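Side-chain contacts in protein-tyrosine-phosphatase (Shewanella sp., PDB 2Z72), which catalyses the dephosphorylation of phosphotyrosine, as a cold-active phosphatase of the calcineurin-like phosphoesterase family that holds two zinc ions: residues 89-93 with 94-98; 145-148 with 149-153; 221-224 with 225-229; 269-272 with 273-276. One frame throughout, in Å; residues are numbered along the deposited sequence.

Contact 1. Residues 89-93 with 94-98; sequences LLKKQ and KIIDS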
loop_
_atom_site.group_PDB
_atom_site.type_symbol
_atom_site.label_atom_id
_atom_site.label_comp_id
_atom_site.label_asym_id
_atom_site.label_seq_id
_atom_site.Cartn_x
_atom_site.Cartn_y
_atom_site.Cartn_z
ATOM N N LEU A 89 5.847 -13.759 5.066
ATOM C CA LEU A 89 4.427 -14.028 5.028
ATOM C C LEU A 89 4.012 -14.496 3.636
ATOM O O LEU A 89 3.251 -15.469 3.480
ATOM C CB LEU A 89 3.671 -12.744 5.428
ATOM C CG LEU A 89 2.136 -12.835 5.186
ATOM C CD1 LEU A 89 1.492 -13.949 5.987
ATOM C CD2 LEU A 89 1.529 -11.461 5.540
ATOM N N LEU A 90 4.471 -13.808 2.599
ATOM C CA LEU A 90 4.047 -14.158 1.239
ATOM C C LEU A 90 4.607 -15.486 0.814
ATOM O O LEU A 90 3.998 -16.239 0.067
ATOM C CB LEU A 90 4.424 -13.039 0.265
ATOM C CG LEU A 90 3.737 -11.695 0.515
ATOM C CD1 LEU A 90 4.237 -10.680 -0.498
ATOM C CD2 LEU A 90 2.207 -11.798 0.513
ATOM N N LYS A 91 5.836 -15.830 1.270
ATOM C CA LYS A 91 6.395 -17.126 0.989
ATOM C C LYS A 91 5.583 -18.217 1.674
ATOM O O LYS A 91 5.259 -19.263 1.072
ATOM C CB LYS A 91 7.864 -17.229 1.447
ATOM C CG LYS A 91 8.891 -16.491 0.593
ATOM C CD LYS A 91 10.239 -16.336 1.345
ATOM C CE LYS A 91 10.841 -17.725 1.631
ATOM N NZ LYS A 91 12.172 -17.616 2.351
ATOM N N LYS A 92 5.304 -17.998 2.988
ATOM C CA LYS A 92 4.606 -19.054 3.733
ATOM C C LYS A 92 3.207 -19.279 3.202
ATOM O O LYS A 92 2.730 -20.423 3.262
ATOM C CB LYS A 92 4.545 -18.636 5.189
ATOM C CG LYS A 92 5.886 -18.739 5.922
ATOM C CD LYS A 92 6.212 -20.145 6.287
ATOM C CE LYS A 92 7.600 -20.256 6.920
ATOM N NZ LYS A 92 7.911 -21.660 7.216
ATOM N N GLN A 93 2.572 -18.240 2.699
ATOM C CA GLN A 93 1.195 -18.316 2.176
ATOM C C GLN A 93 1.204 -18.628 0.682
ATOM O O GLN A 93 0.134 -18.678 0.040
ATOM C CB GLN A 93 0.412 -17.065 2.518
ATOM C CG GLN A 93 -0.004 -16.993 3.967
ATOM C CD GLN A 93 -1.004 -18.051 4.323
ATOM O OE1 GLN A 93 -1.810 -18.418 3.485
ATOM N NE2 GLN A 93 -0.991 -18.471 5.557
ATOM N N LYS A 94 2.375 -18.838 0.043
ATOM C CA LYS A 94 2.489 -19.298 -1.351
ATOM C C LYS A 94 1.936 -18.280 -2.335
ATOM O O LYS A 94 1.475 -18.605 -3.432
ATOM C CB LYS A 94 1.827 -20.667 -1.551
ATOM C CG LYS A 94 2.410 -21.729 -0.605
ATOM C CD LYS A 94 1.632 -23.024 -0.722
ATOM C CE LYS A 94 2.349 -24.231 -0.134
ATOM N NZ LYS A 94 3.140 -24.017 1.101
ATOM N N ILE A 95 2.051 -16.996 -1.951
ATOM C CA ILE A 95 1.687 -15.901 -2.822
ATOM C C ILE A 95 2.821 -15.639 -3.807
ATOM O O ILE A 95 2.587 -15.213 -4.940
ATOM C CB ILE A 95 1.286 -14.665 -2.027
ATOM C CG1 ILE A 95 0.276 -14.949 -0.917
ATOM C CG2 ILE A 95 0.759 -13.572 -2.975
ATOM C CD1 ILE A 95 -1.009 -15.594 -1.400
ATOM N N ILE A 96 4.052 -15.928 -3.368
ATOM C CA ILE A 96 5.232 -15.848 -4.195
ATOM C C ILE A 96 5.923 -17.224 -4.201
ATOM O O ILE A 96 5.621 -18.062 -3.322
ATOM C CB ILE A 96 6.163 -14.713 -3.731
ATOM C CG1 ILE A 96 6.722 -14.891 -2.321
ATOM C CG2 ILE A 96 5.464 -13.390 -3.931
ATOM C CD1 ILE A 96 7.562 -13.752 -1.857
ATOM N N ASP A 97 6.795 -17.414 -5.186
ATOM C CA ASP A 97 7.496 -18.684 -5.387
ATOM C C ASP A 97 8.808 -18.698 -4.666
ATOM O O ASP A 97 9.153 -17.781 -3.920
ATOM C CB ASP A 97 7.514 -19.056 -6.893
ATOM C CG ASP A 97 8.393 -18.116 -7.733
ATOM O OD1 ASP A 97 8.154 -18.099 -8.981
ATOM O OD2 ASP A 97 9.232 -17.426 -7.098
ATOM N N SER A 98 9.559 -19.800 -4.958
ATOM C CA SER A 98 10.829 -20.025 -4.391
ATOM C C SER A 98 11.901 -19.041 -4.891
ATOM O O SER A 98 12.936 -18.972 -4.226
ATOM C CB SER A 98 11.390 -21.430 -4.616
ATOM O OG SER A 98 11.574 -21.851 -5.954
HETATM O O HOH W 1 5.282 -22.094 1.464
#
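I96 turns its CG1 branch between its own backbone N and carbonyl carbon (chi1 63°), which carries CD1 to within 3.9 Å of L90 CB and lays CG1 alongside the backbone of the last helical turn. L90 keeps CG beside its backbone N (chi1 -63°) and extends CD1 beyond it; the other branch, CD2, then reaches I95 CB at 3.9 Å as the two side chains cross obliquely. Between these contacts the chain leaves helix 83-92 through a Schellman motif. K94 takes a positive phi, and two backbone bonds run back into the last turn: I95 N donates to L90 O at 2.9 Å and K94 N to K91 O at 3.1 Å. They differ in approach, since the amide of I95 lies in the plane of the L90 carbonyl whereas that of K94 sits above the K91 carbonyl, 72° out of its plane. I96 N adds a weak third bond to L90 O at 3.4 Å. A water bridges K91 O and K94 NZ, 2.9 Å from each, in the lysine conformer described. Q93 rests CB 4.0 Å from I95 CG1, while its amide turns elsewhere and is held by the carbonyls of L327 and T331. The L90–I95 pair is the hydrophobic contact that commonly accompanies a Schellman motif. The helix end is therefore closed twice over: amides and a water share the terminal carbonyls, and the buried side chains of L90, I95 and I96 pack together, with M109, F128 and L315 beyond.

Contact 2. Residues 145-148 with 149-153; sequences LLMG and NHEQM. With ZN (zinc ion), chain C.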
loop_
_atom_site.group_PDB
_atom_site.type_symbol
_atom_site.label_atom_id
_atom_site.label_comp_id
_atom_site.label_asym_id
_atom_site.label_seq_id
_atom_site.Cartn_x
_atom_site.Cartn_y
_atom_site.Cartn_z
ATOM N N LEU A 145 -1.972 -1.490 -5.132
ATOM C CA LEU A 145 -1.341 -0.813 -4.010
ATOM C C LEU A 145 -2.156 0.440 -3.748
ATOM O O LEU A 145 -2.202 1.322 -4.614
ATOM C CB LEU A 145 0.077 -0.402 -4.328
ATOM C CG LEU A 145 0.778 0.426 -3.244
ATOM C CD1 LEU A 145 0.764 -0.269 -1.881
ATOM C CD2 LEU A 145 2.179 0.751 -3.679
ATOM N N LEU A 146 -2.832 0.507 -2.608
ATOM C CA LEU A 146 -3.619 1.666 -2.273
ATOM C C LEU A 146 -2.786 2.624 -1.440
ATOM O O LEU A 146 -1.905 2.232 -0.647
ATOM C CB LEU A 146 -4.898 1.347 -1.495
ATOM C CG LEU A 146 -5.757 0.261 -2.115
ATOM C CD1 LEU A 146 -7.029 0.082 -1.291
ATOM C CD2 LEU A 146 -6.091 0.567 -3.574
ATOM N N MET A 147 -3.070 3.913 -1.583
ATOM C CA MET A 147 -2.451 4.939 -0.737
ATOM C C MET A 147 -3.008 4.945 0.666
ATOM O O MET A 147 -4.217 4.997 0.876
ATOM C CB MET A 147 -2.707 6.318 -1.310
ATOM C CG MET A 147 -2.125 6.583 -2.679
ATOM S SD MET A 147 -0.319 6.882 -2.646
ATOM C CE MET A 147 -0.254 8.562 -2.149
ATOM N N GLY A 148 -2.115 4.862 1.647
ATOM C CA GLY A 148 -2.481 5.044 3.030
ATOM C C GLY A 148 -2.154 6.384 3.544
ATOM O O GLY A 148 -1.631 7.273 2.823
ATOM N N ASN A 149 -2.412 6.635 4.841
ATOM C CA ASN A 149 -2.086 7.942 5.373
ATOM C C ASN A 149 -0.580 8.208 5.363
ATOM O O ASN A 149 -0.222 9.381 5.141
ATOM C CB ASN A 149 -2.691 8.187 6.780
ATOM C CG ASN A 149 -2.196 7.278 7.845
ATOM O OD1 ASN A 149 -2.168 6.062 7.674
ATOM N ND2 ASN A 149 -1.869 7.783 9.021
ATOM N N HIS A 150 0.241 7.186 5.554
ATOM C CA HIS A 150 1.687 7.486 5.512
ATOM C C HIS A 150 2.202 7.750 4.119
ATOM O O HIS A 150 3.139 8.556 3.967
ATOM C CB HIS A 150 2.471 6.396 6.212
ATOM C CG HIS A 150 2.275 6.496 7.714
ATOM N ND1 HIS A 150 3.210 7.090 8.528
ATOM C CD2 HIS A 150 1.231 6.113 8.469
ATOM C CE1 HIS A 150 2.733 7.050 9.740
ATOM N NE2 HIS A 150 1.547 6.467 9.784
ATOM N N GLU A 151 1.665 7.159 3.054
ATOM C CA GLU A 151 2.018 7.590 1.712
ATOM C C GLU A 151 1.707 9.063 1.515
ATOM O O GLU A 151 2.487 9.812 0.945
ATOM C CB GLU A 151 1.337 6.745 0.633
ATOM C CG GLU A 151 1.880 5.354 0.431
ATOM C CD GLU A 151 1.701 4.452 1.626
ATOM O OE1 GLU A 151 2.636 3.752 2.007
ATOM O OE2 GLU A 151 0.553 4.452 2.148
ATOM N N GLN A 152 0.492 9.473 1.956
ATOM C CA GLN A 152 0.097 10.852 1.797
ATOM C C GLN A 152 0.995 11.805 2.602
ATOM O O GLN A 152 1.449 12.846 2.115
ATOM C CB GLN A 152 -1.371 11.062 2.212
ATOM C CG GLN A 152 -2.344 10.283 1.332
ATOM C CD GLN A 152 -3.769 10.285 1.860
ATOM O OE1 GLN A 152 -3.997 10.455 3.056
ATOM N NE2 GLN A 152 -4.714 10.105 0.944
ATOM N N MET A 153 1.294 11.407 3.824
ATOM C CA MET A 153 2.154 12.228 4.684
ATOM C C MET A 153 3.536 12.405 4.063
ATOM O O MET A 153 4.022 13.513 3.886
ATOM C CB MET A 153 2.268 11.612 6.072
ATOM C CG MET A 153 1.097 12.111 6.928
ATOM S SD MET A 153 1.279 11.734 8.671
ATOM C CE MET A 153 0.971 9.983 8.727
HETATM ZN ZN ZN C . -2.427 4.252 8.634
HETATM O O HOH W 2 -1.514 3.378 10.134
#
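The GNHE motif of the calcineurin-like phosphoesterases spans this contact, with G148 as the N-cap of helix 149-156 and E151 one turn inside it. The carboxylate of E151 folds back to the cap: OE2 accepts the backbone N of G148 at 2.7 Å, met on its anti side and 17° out of the carboxylate plane. A bend at chi2 (64°) doubles the chain back for this bond and sets OE2 only 3.2 Å from G148 CA, against a residue with no side chain. M147, in the conformer described, lays SD 3.7 Å from E151 CB. Bonded also to the amides of D114 (OE2) and F116 (OE1), E151 is a second-shell residue that probably helps position the chain around the zinc ligands N149 and D114. Helical bonding begins at G148 as well, its O receiving Q152 N at 3.2 Å, while CG of Q152 lies 3.4 Å from that oxygen and its OE1 is bonded to T255. N149 points away from the cap. With CG placed between its backbone N and carbonyl carbon (chi1 63°), it directs OD1 to a zinc ion whose protein ligands are completed by D114, H207 and H286. H150 ND1 is hydrogen-bonded to D117 OD1, and its backbone N to D114 OD2. N149 OD1 stands 2.1 Å from the zinc ion, and a water completes the sphere at 2.0 Å.

Contact 3. Residues 221-224 with 225-229; sequences LDKA and NALYR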
loop_
_atom_site.group_PDB
_atom_site.type_symbol
_atom_site.label_atom_id
_atom_site.label_comp_id
_atom_site.label_asym_id
_atom_site.label_seq_id
_atom_site.Cartn_x
_atom_site.Cartn_y
_atom_site.Cartn_z
ATOM N N LEU A 221 -16.270 6.771 -5.812
ATOM C CA LEU A 221 -14.905 6.245 -5.890
ATOM C C LEU A 221 -14.087 7.047 -6.902
ATOM O O LEU A 221 -12.963 7.463 -6.614
ATOM C CB LEU A 221 -14.893 4.780 -6.193
ATOM C CG LEU A 221 -14.696 3.818 -4.994
ATOM C CD1 LEU A 221 -15.678 4.070 -3.905
ATOM C CD2 LEU A 221 -14.656 2.386 -5.489
ATOM N N ASP A 222 -14.621 7.275 -8.121
ATOM C CA ASP A 222 -13.800 7.895 -9.132
ATOM C C ASP A 222 -13.448 9.326 -8.761
ATOM O O ASP A 222 -12.326 9.767 -8.970
ATOM C CB ASP A 222 -14.452 7.849 -10.510
ATOM C CG ASP A 222 -13.528 8.393 -11.572
ATOM O OD1 ASP A 222 -13.827 9.437 -12.090
ATOM O OD2 ASP A 222 -12.436 7.859 -11.873
ATOM N N LYS A 223 -14.422 10.038 -8.226
ATOM C CA LYS A 223 -14.193 11.433 -7.870
ATOM C C LYS A 223 -13.123 11.527 -6.781
ATOM O O LYS A 223 -12.186 12.354 -6.864
ATOM C CB LYS A 223 -15.466 12.151 -7.447
ATOM C CG LYS A 223 -15.213 13.605 -7.105
ATOM C CD LYS A 223 -16.524 14.347 -6.872
ATOM C CE LYS A 223 -16.314 15.827 -6.627
ATOM N NZ LYS A 223 -17.474 16.621 -6.211
ATOM N N ALA A 224 -13.250 10.686 -5.760
ATOM C CA ALA A 224 -12.264 10.715 -4.661
ATOM C C ALA A 224 -10.897 10.299 -5.131
ATOM O O ALA A 224 -9.905 10.966 -4.839
ATOM C CB ALA A 224 -12.784 9.813 -3.562
ATOM N N ASN A 225 -10.797 9.200 -5.872
ATOM C CA ASN A 225 -9.494 8.705 -6.312
ATOM C C ASN A 225 -8.798 9.731 -7.201
ATOM O O ASN A 225 -7.569 9.886 -7.111
ATOM C CB ASN A 225 -9.619 7.356 -7.021
ATOM C CG ASN A 225 -9.868 6.241 -6.068
ATOM O OD1 ASN A 225 -9.274 6.184 -4.960
ATOM N ND2 ASN A 225 -10.753 5.305 -6.383
ATOM N N ALA A 226 -9.530 10.427 -8.059
ATOM C CA ALA A 226 -8.944 11.444 -8.878
ATOM C C ALA A 226 -8.488 12.643 -8.059
ATOM O O ALA A 226 -7.405 13.219 -8.313
ATOM C CB ALA A 226 -9.979 11.890 -9.951
ATOM N N LEU A 227 -9.293 13.069 -7.087
ATOM C CA LEU A 227 -8.843 14.190 -6.230
ATOM C C LEU A 227 -7.621 13.825 -5.416
ATOM O O LEU A 227 -6.743 14.705 -5.221
ATOM C CB LEU A 227 -10.005 14.583 -5.314
ATOM C CG LEU A 227 -11.117 15.394 -5.957
ATOM C CD1 LEU A 227 -12.276 15.552 -4.985
ATOM C CD2 LEU A 227 -10.601 16.768 -6.361
ATOM N N TYR A 228 -7.541 12.583 -4.961
ATOM C CA TYR A 228 -6.354 12.165 -4.214
ATOM C C TYR A 228 -5.110 12.245 -5.115
ATOM O O TYR A 228 -4.067 12.742 -4.669
ATOM C CB TYR A 228 -6.537 10.770 -3.713
ATOM C CG TYR A 228 -7.357 10.602 -2.453
ATOM C CD1 TYR A 228 -8.466 9.773 -2.345
ATOM C CD2 TYR A 228 -6.968 11.258 -1.279
ATOM C CE1 TYR A 228 -9.173 9.634 -1.226
ATOM C CE2 TYR A 228 -7.658 11.087 -0.100
ATOM C CZ TYR A 228 -8.765 10.266 -0.067
ATOM O OH TYR A 228 -9.477 10.042 1.102
ATOM N N ARG A 229 -5.195 11.786 -6.353
ATOM C CA ARG A 229 -4.042 11.856 -7.218
ATOM C C ARG A 229 -3.669 13.304 -7.510
ATOM O O ARG A 229 -2.484 13.643 -7.603
ATOM C CB ARG A 229 -4.314 11.104 -8.528
ATOM C CG ARG A 229 -4.176 9.595 -8.408
ATOM C CD ARG A 229 -4.297 8.878 -9.719
ATOM N NE ARG A 229 -5.693 8.798 -10.199
ATOM C CZ ARG A 229 -6.533 7.851 -9.842
ATOM N NH1 ARG A 229 -6.193 6.890 -9.050
ATOM N NH2 ARG A 229 -7.770 7.852 -10.333
#
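Helix 221-231 contains this whole contact, two successive turns joined by regular i to i+4 bonding in which N225 N donates to L221 O at 2.9 Å and Y228 N to A224 O, also at 2.9 Å. Side chains one turn further on lie close to these carbonyls. Y228 brings ring atom CD1 to 3.1 Å from A224 O, an oblique approach, and passes CE1 within 4.3 Å of A224 CB. Its hydroxyl reaches across to L248 O, and its ring meets that of F249, both in helix 243-249. K223 and L227 lie side by side and point the same way, K223 CG 4.1 Å from L227 CD1, with L244 of that helix against both. N225 keeps CG beside its backbone N (chi1 -75°), which lays the amide along the L221 carbonyl. Although ND2 is 3.1 Å from L221 O, the angle is too poor for a bond; ND2 binds I197 O and D65 OD1 instead, and OD1 takes the amide of T196. The packing on helix 243-249 is thus mainly apolar, with the Y228 OH–L248 O bond at its edge, while the buried N225 amide, satisfied at both ends, joins the helix to T196, D65 and I197 at the start of strand 197-200.

Contact 4. Residues 269-272 with 273-276; sequences ELDT and ILQH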
loop_
_atom_site.group_PDB
_atom_site.type_symbol
_atom_site.label_atom_id
_atom_site.label_comp_id
_atom_site.label_asym_id
_atom_site.label_seq_id
_atom_site.Cartn_x
_atom_site.Cartn_y
_atom_site.Cartn_z
ATOM N N GLU A 269 -25.147 1.174 11.778
ATOM C CA GLU A 269 -24.488 2.292 11.122
ATOM C C GLU A 269 -23.612 1.686 10.020
ATOM O O GLU A 269 -23.655 2.152 8.877
ATOM C CB GLU A 269 -23.596 3.153 12.026
ATOM C CG GLU A 269 -23.138 4.469 11.461
ATOM C CD GLU A 269 -22.288 5.602 11.880
ATOM O OE1 GLU A 269 -22.057 5.699 13.110
ATOM O OE2 GLU A 269 -21.862 6.393 10.946
ATOM N N LEU A 270 -22.912 0.603 10.368
ATOM C CA LEU A 270 -22.145 -0.084 9.316
ATOM C C LEU A 270 -23.027 -0.560 8.166
ATOM O O LEU A 270 -22.640 -0.405 6.993
ATOM C CB LEU A 270 -21.382 -1.246 9.959
ATOM C CG LEU A 270 -20.469 -2.027 9.061
ATOM C CD1 LEU A 270 -19.345 -1.146 8.488
ATOM C CD2 LEU A 270 -19.859 -3.149 9.869
ATOM N N ASP A 271 -24.185 -1.099 8.508
ATOM C CA ASP A 271 -25.081 -1.578 7.477
ATOM C C ASP A 271 -25.441 -0.477 6.515
ATOM O O ASP A 271 -25.561 -0.729 5.316
ATOM C CB ASP A 271 -26.372 -2.165 8.080
ATOM C CG ASP A 271 -26.126 -3.471 8.787
ATOM O OD1 ASP A 271 -25.163 -4.184 8.437
ATOM O OD2 ASP A 271 -26.998 -3.788 9.652
ATOM N N THR A 272 -25.577 0.726 7.029
ATOM C CA THR A 272 -25.926 1.810 6.085
ATOM C C THR A 272 -24.768 2.100 5.134
ATOM O O THR A 272 -25.023 2.440 3.964
ATOM C CB THR A 272 -26.293 3.084 6.858
ATOM O OG1 THR A 272 -27.439 2.867 7.669
ATOM C CG2 THR A 272 -26.674 4.201 5.912
ATOM N N ILE A 273 -23.560 1.943 5.587
ATOM C CA ILE A 273 -22.422 2.135 4.673
ATOM C C ILE A 273 -22.288 1.011 3.686
ATOM O O ILE A 273 -22.088 1.209 2.485
ATOM C CB ILE A 273 -21.171 2.384 5.541
ATOM C CG1 ILE A 273 -21.355 3.682 6.334
ATOM C CG2 ILE A 273 -19.935 2.293 4.670
ATOM C CD1 ILE A 273 -20.496 3.802 7.574
ATOM N N LEU A 274 -22.421 -0.247 4.148
ATOM C CA LEU A 274 -22.387 -1.372 3.260
ATOM C C LEU A 274 -23.436 -1.207 2.130
ATOM O O LEU A 274 -23.195 -1.442 0.973
ATOM C CB LEU A 274 -22.699 -2.676 3.989
ATOM C CG LEU A 274 -21.704 -3.135 5.056
ATOM C CD1 LEU A 274 -22.236 -4.333 5.862
ATOM C CD2 LEU A 274 -20.371 -3.428 4.379
ATOM N N GLN A 275 -24.660 -0.830 2.529
ATOM C CA GLN A 275 -25.743 -0.638 1.573
ATOM C C GLN A 275 -25.423 0.467 0.582
ATOM O O GLN A 275 -25.706 0.387 -0.621
ATOM C CB GLN A 275 -27.065 -0.335 2.355
ATOM C CG GLN A 275 -27.669 -1.622 2.910
ATOM C CD GLN A 275 -28.651 -1.393 4.038
ATOM O OE1 GLN A 275 -28.943 -2.308 4.862
ATOM N NE2 GLN A 275 -29.181 -0.161 4.049
ATOM N N HIS A 276 -24.788 1.536 1.066
ATOM C CA HIS A 276 -24.506 2.651 0.183
ATOM C C HIS A 276 -23.620 2.231 -0.990
ATOM O O HIS A 276 -23.790 2.733 -2.080
ATOM C CB HIS A 276 -23.751 3.744 1.007
ATOM C CG HIS A 276 -23.500 4.981 0.218
ATOM N ND1 HIS A 276 -22.371 5.457 -0.419
ATOM C CD2 HIS A 276 -24.457 5.862 -0.097
ATOM C CE1 HIS A 276 -22.609 6.583 -1.053
ATOM N NE2 HIS A 276 -23.878 6.839 -0.842
#
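E269 begins the contact, its carbonyl O accepting the backbone N of I273 at 3.3 Å. The carboxylate of E269 belongs elsewhere, with OE2 bonded to S212 OG. L270 comes next. Its O receives L274 N at 2.9 Å, and a weak second bond from I273 N bends in at only 118°. L270 projects from the helix with CG anti to the backbone N (chi1 -176°), and L274, whose CG lies beside its own backbone N, sends CD1 back to 4.3 Å from L270 CG. This apolar side belongs to helix 267-277, the last helix on the connection between strands 203-206 and 281-284, which are parallel neighbours in one sheet. I273 and L274 press on I282 of strand 281-284, and L270 packs on F265 and F296. D271 lies on the flank of that surface. Its carboxylate is placed across L274, with OD1 3.9 Å from L274 CD1, and is held in a salt bridge by K299, whose chain also touches L270 and L274. The charge of the aspartate is therefore probably balanced beside an otherwise apolar patch. Over D271 O, which takes Q275 N at 2.9 Å, the glutamine side chain is laid down extended: Q275 CG sits 3.3 Å from that oxygen, and Q275 CD lies 3.4 Å from the same D271 O. T272 is exposed and contributes mostly through its backbone, T272 O accepting H276 N at 3.0 Å, and the ring of H276 meets that of W214.

From the N terminus, contact 1 comes first, closing the turn by which helix 83-92 passes into the loop before strand 108-111. Contact 2 follows strand 142-145 and starts helix 149-156 at the zinc site. Contacts 3 and 4 lie within single helices, 221-231 and 267-277, and close no loop beyond a helical turn. All four are in series along the chain; none nests in or crosses another. Only contacts 2 and 3 touch, where Q152 NE2 packs 3.3 Å from Y228 CE2, linking helix 149-156 to helix 221-231. Contacts 1 and 3 lie on opposite sides of the chain centre, about 32 Å apart between centres.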